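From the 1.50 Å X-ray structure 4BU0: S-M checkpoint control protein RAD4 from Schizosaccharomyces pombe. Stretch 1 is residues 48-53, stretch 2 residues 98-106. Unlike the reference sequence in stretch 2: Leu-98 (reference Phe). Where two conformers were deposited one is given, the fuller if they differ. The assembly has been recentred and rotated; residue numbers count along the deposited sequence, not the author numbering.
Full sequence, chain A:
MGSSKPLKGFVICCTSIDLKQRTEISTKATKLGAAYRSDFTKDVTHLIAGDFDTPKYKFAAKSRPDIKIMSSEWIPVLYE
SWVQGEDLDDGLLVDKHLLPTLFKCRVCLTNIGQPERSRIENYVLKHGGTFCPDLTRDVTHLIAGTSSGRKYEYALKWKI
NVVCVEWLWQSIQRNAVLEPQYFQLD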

ATOM      1  N   ILE A  48       0.422  -9.269   5.568  1.00  7.95           N
ATOM      2  CA  ILE A  48       1.596  -8.419   5.763  1.00  7.26           C
ATOM      3  C   ILE A  48       2.079  -8.085   4.356  1.00  9.82           C
ATOM      4  O   ILE A  48       2.408  -8.986   3.593  1.00 10.15           O
ATOM      5  CB  ILE A  48       2.641  -9.157   6.632  1.00  9.97           C
ATOM      6  CG1 ILE A  48       2.042  -9.395   8.067  1.00 10.18           C
ATOM      7  CG2 ILE A  48       3.955  -8.323   6.688  1.00 11.76           C
ATOM      8  CD1 ILE A  48       2.889 -10.360   8.885  1.00 13.28           C
ATOM      9  N   ALA A  49       2.062  -6.798   3.993  1.00  8.53           N
ATOM     10  CA  ALA A  49       2.357  -6.412   2.610  1.00  9.01           C
ATOM     11  C   ALA A  49       3.560  -5.501   2.465  1.00 11.70           C
ATOM     12  O   ALA A  49       3.720  -4.562   3.253  1.00 11.10           O
ATOM     13  CB  ALA A  49       1.142  -5.697   2.046  1.00 10.08           C
ATOM     14  N   GLY A  50       4.349  -5.750   1.409  1.00  9.87           N
ATOM     15  CA  GLY A  50       5.519  -4.939   1.088  1.00 10.39           C
ATOM     16  C   GLY A  50       5.338  -4.104  -0.160  1.00 12.25           C
ATOM     17  O   GLY A  50       6.265  -3.391  -0.563  1.00 13.97           O
ATOM     18  N   ASP A  51       4.136  -4.197  -0.778  1.00  9.32           N
ATOM     19  CA  ASP A  51       3.756  -3.511  -2.017  0.58 10.07           C
ATOM     20  C   ASP A  51       2.260  -3.610  -2.192  1.00 14.15           C
ATOM     21  O   ASP A  51       1.643  -4.509  -1.617  1.00 14.28           O
ATOM     22  CB  ASP A  51       4.471  -4.162  -3.224  0.58 12.61           C
ATOM     23  CG  ASP A  51       4.507  -3.328  -4.495  0.58 18.02           C
ATOM     24  OD1 ASP A  51       4.206  -2.114  -4.422  0.58 16.04           O
ATOM     25  OD2 ASP A  51       4.931  -3.863  -5.541  0.58 22.22           O
ATOM     26  N   PHE A  52       1.671  -2.728  -2.994  1.00 11.05           N
ATOM     27  CA  PHE A  52       0.248  -2.768  -3.303  1.00 10.62           C
ATOM     28  C   PHE A  52       0.003  -3.447  -4.650  1.00 12.07           C
ATOM     29  O   PHE A  52      -1.129  -3.843  -4.918  1.00 12.28           O
ATOM     30  CB  PHE A  52      -0.342  -1.335  -3.342  1.00 11.52           C
ATOM     31  CG  PHE A  52       0.281  -0.476  -4.423  1.00 11.19           C
ATOM     32  CD1 PHE A  52      -0.227  -0.478  -5.709  1.00 11.83           C
ATOM     33  CD2 PHE A  52       1.387   0.314  -4.152  1.00 12.42           C
ATOM     34  CE1 PHE A  52       0.395   0.266  -6.728  1.00 11.69           C
ATOM     35  CE2 PHE A  52       1.993   1.069  -5.159  1.00 13.41           C
ATOM     36  CZ  PHE A  52       1.491   1.042  -6.437  1.00 12.38           C
ATOM     37  N   ASP A  53       1.036  -3.540  -5.522  1.00 12.20           N
ATOM     38  CA  ASP A  53       0.844  -4.055  -6.870  1.00 12.68           C
ATOM     39  C   ASP A  53       1.057  -5.560  -6.925  1.00 17.91           C
ATOM     40  O   ASP A  53       1.998  -6.043  -7.565  1.00 18.59           O
ATOM     41  CB  ASP A  53       1.774  -3.343  -7.868  1.00 14.74           C
ATOM     42  CG  ASP A  53       1.385  -3.589  -9.313  1.00 24.90           C
ATOM     43  OD1 ASP A  53       0.308  -4.187  -9.547  1.00 23.14           O
ATOM     44  OD2 ASP A  53       2.154  -3.174 -10.214  1.00 31.78           O
TER
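Stretch 2, residues 98-106: LLPTLFKCR

Stretch 2 has no regular secondary structure and packs against Ala-49, the last residue of a strand, and the loop that follows it; Ile-48 points away and takes no part. Two overlapping turns shape its backbone: a type I turn from Pro-100 to Phe-103, closed by Phe-103 N to Pro-100 O at 3.1 Å, and a type II turn from Leu-102 to Cys-105, closed by Cys-105 N to Leu-102 O at 2.9 Å. The two segments run in the same general sense, with Leu-99 nearest Ala-49 and Lys-104 nearest Asp-51 by CA position.

Phe-52 covers the most surface. Its CB points toward stretch 2, and the ring edge meets the second turn, with CD2 3.5 Å from Phe-103 O and CE2 3.6 Å from Lys-104 O. Cys-105 SG approaches the same ring obliquely, 4.3 Å from its centroid. Lys-104 has a positive phi of 72°, as suits the third position of the type II turn, and its aliphatic part packs on the loop: CB is 3.8 Å from Asp-51 OD1 and CE 3.6 Å from Gly-50 O. No direct hydrogen bond joins the stretches; instead, a water donates to Gly-50 O (2.8 Å) and accepts from Lys-104 NZ (3.0 Å), so the amine reaches the carbonyl only through it. Gly-50 O also meets the edge of the Phe-103 ring, 3.5 Å from CE2. At the strand end, Ala-49 CB makes an apolar contact with Leu-99 CD2 at 3.9 Å.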

ATOM      1  N   LEU A  98      -0.535  -0.919  11.239  1.00  8.92           N
ATOM      2  CA  LEU A  98      -1.247  -1.049   9.981  1.00  9.20           C
ATOM      3  C   LEU A  98      -0.359  -0.472   8.895  1.00 11.13           C
ATOM      4  O   LEU A  98       0.349   0.525   9.128  1.00 12.32           O
ATOM      5  CB  LEU A  98      -2.584  -0.274  10.036  1.00  9.82           C
ATOM      6  CG  LEU A  98      -3.640  -0.858  10.937  1.00 14.89           C
ATOM      7  CD1 LEU A  98      -4.809   0.150  11.120  1.00 17.48           C
ATOM      8  CD2 LEU A  98      -4.186  -2.137  10.379  1.00 15.91           C
ATOM      9  N   LEU A  99      -0.399  -1.064   7.709  1.00  9.20           N
ATOM     10  CA  LEU A  99       0.404  -0.503   6.625  1.00  8.24           C
ATOM     11  C   LEU A  99      -0.150   0.863   6.223  1.00 10.41           C
ATOM     12  O   LEU A  99      -1.378   1.005   6.109  1.00 10.67           O
ATOM     13  CB  LEU A  99       0.361  -1.428   5.416  1.00  7.61           C
ATOM     14  CG  LEU A  99       1.396  -1.126   4.308  1.00 10.18           C
ATOM     15  CD1 LEU A  99       2.862  -1.487   4.758  1.00 10.52           C
ATOM     16  CD2 LEU A  99       1.062  -1.880   3.032  1.00 11.82           C
ATOM     17  N   PRO A 100       0.721   1.879   6.009  1.00  9.01           N
ATOM     18  CA  PRO A 100       0.221   3.182   5.527  1.00  8.80           C
ATOM     19  C   PRO A 100      -0.536   2.974   4.225  1.00  9.74           C
ATOM     20  O   PRO A 100      -0.095   2.188   3.386  1.00 10.01           O
ATOM     21  CB  PRO A 100       1.505   3.987   5.311  1.00 10.64           C
ATOM     22  CG  PRO A 100       2.479   3.386   6.328  1.00 14.96           C
ATOM     23  CD  PRO A 100       2.190   1.899   6.200  1.00 11.51           C
ATOM     24  N   THR A 101      -1.666   3.661   4.048  1.00  8.49           N
ATOM     25  CA  THR A 101      -2.518   3.410   2.892  1.00  8.13           C
ATOM     26  C   THR A 101      -1.776   3.518   1.587  1.00 11.12           C
ATOM     27  O   THR A 101      -1.952   2.664   0.702  1.00 13.07           O
ATOM     28  CB  THR A 101      -3.701   4.381   2.902  1.00 14.50           C
ATOM     29  OG1 THR A 101      -4.457   4.108   4.090  1.00 17.82           O
ATOM     30  CG2 THR A 101      -4.608   4.214   1.678  1.00 16.80           C
ATOM     31  N   LEU A 102      -0.929   4.571   1.453  1.00  9.09           N
ATOM     32  CA  LEU A 102      -0.221   4.834   0.203  1.00  8.77           C
ATOM     33  C   LEU A 102       1.239   4.361   0.206  1.00 11.37           C
ATOM     34  O   LEU A 102       2.078   4.864  -0.552  1.00 11.01           O
ATOM     35  CB  LEU A 102      -0.319   6.340  -0.126  1.00  8.96           C
ATOM     36  CG  LEU A 102      -1.763   6.846  -0.234  1.00 11.52           C
ATOM     37  CD1 LEU A 102      -1.776   8.339  -0.547  1.00 12.16           C
ATOM     38  CD2 LEU A 102      -2.569   6.090  -1.330  1.00 13.56           C
ATOM     39  N   PHE A 103       1.531   3.308   1.002  1.00 10.64           N
ATOM     40  CA  PHE A 103       2.854   2.715   1.034  1.00 10.26           C
ATOM     41  C   PHE A 103       3.253   2.322  -0.391  1.00 11.85           C
ATOM     42  O   PHE A 103       2.468   1.675  -1.114  1.00 12.14           O
ATOM     43  CB  PHE A 103       2.834   1.486   1.971  1.00 11.53           C
ATOM     44  CG  PHE A 103       4.181   0.869   2.194  1.00 13.18           C
ATOM     45  CD1 PHE A 103       5.138   1.510   2.974  1.00 17.25           C
ATOM     46  CD2 PHE A 103       4.510  -0.342   1.609  1.00 14.37           C
ATOM     47  CE1 PHE A 103       6.401   0.932   3.178  1.00 19.36           C
ATOM     48  CE2 PHE A 103       5.762  -0.923   1.820  1.00 17.35           C
ATOM     49  CZ  PHE A 103       6.695  -0.281   2.603  1.00 16.83           C
ATOM     50  N   LYS A 104       4.458   2.747  -0.787  1.00 10.00           N
ATOM     51  CA  LYS A 104       5.073   2.478  -2.092  1.00 10.94           C
ATOM     52  C   LYS A 104       4.417   3.245  -3.244  1.00 12.70           C
ATOM     53  O   LYS A 104       4.858   3.077  -4.395  1.00 13.08           O
ATOM     54  CB  LYS A 104       5.143   0.983  -2.452  1.00 13.99           C
ATOM     55  CG  LYS A 104       6.142   0.206  -1.583  1.00 22.71           C
ATOM     56  CD  LYS A 104       7.583   0.432  -1.969  1.00 34.52           C
ATOM     57  CE  LYS A 104       8.474  -0.678  -1.457  1.00 49.84           C
ATOM     58  NZ  LYS A 104       8.822  -0.497  -0.023  1.00 63.19           N
ATOM     59  N   CYS A 105       3.427   4.102  -2.959  1.00  9.66           N
ATOM     60  CA  CYS A 105       2.881   4.940  -4.035  1.00  8.77           C
ATOM     61  C   CYS A 105       3.816   6.110  -4.245  1.00 11.13           C
ATOM     62  O   CYS A 105       4.342   6.668  -3.279  1.00 11.32           O
ATOM     63  CB  CYS A 105       1.477   5.444  -3.717  1.00  8.56           C
ATOM     64  SG  CYS A 105       0.223   4.152  -3.687  1.00 12.47           S
ATOM     65  N   ARG A 106       3.949   6.528  -5.511  1.00  8.77           N
ATOM     66  CA  ARG A 106       4.746   7.694  -5.919  1.00  8.16           C
ATOM     67  C   ARG A 106       3.792   8.466  -6.782  1.00  9.31           C
ATOM     68  O   ARG A 106       3.463   8.014  -7.882  1.00  8.43           O
ATOM     69  CB  ARG A 106       6.015   7.269  -6.663  1.00  9.71           C
ATOM     70  CG  ARG A 106       6.932   6.430  -5.775  1.00 13.11           C
ATOM     71  CD  ARG A 106       8.243   6.055  -6.477  1.00 15.06           C
ATOM     72  NE  ARG A 106       9.159   7.195  -6.513  1.00 20.48           N
ATOM     73  CZ  ARG A 106       9.971   7.545  -5.519  1.00 35.46           C
ATOM     74  NH1 ARG A 106      10.008   6.833  -4.395  1.00 24.60           N
ATOM     75  NH2 ARG A 106      10.747   8.614  -5.635  1.00 32.33           N
TER
HETATM   76  O   HOH W   1       8.616  -3.350   0.945  1.00 23.34           O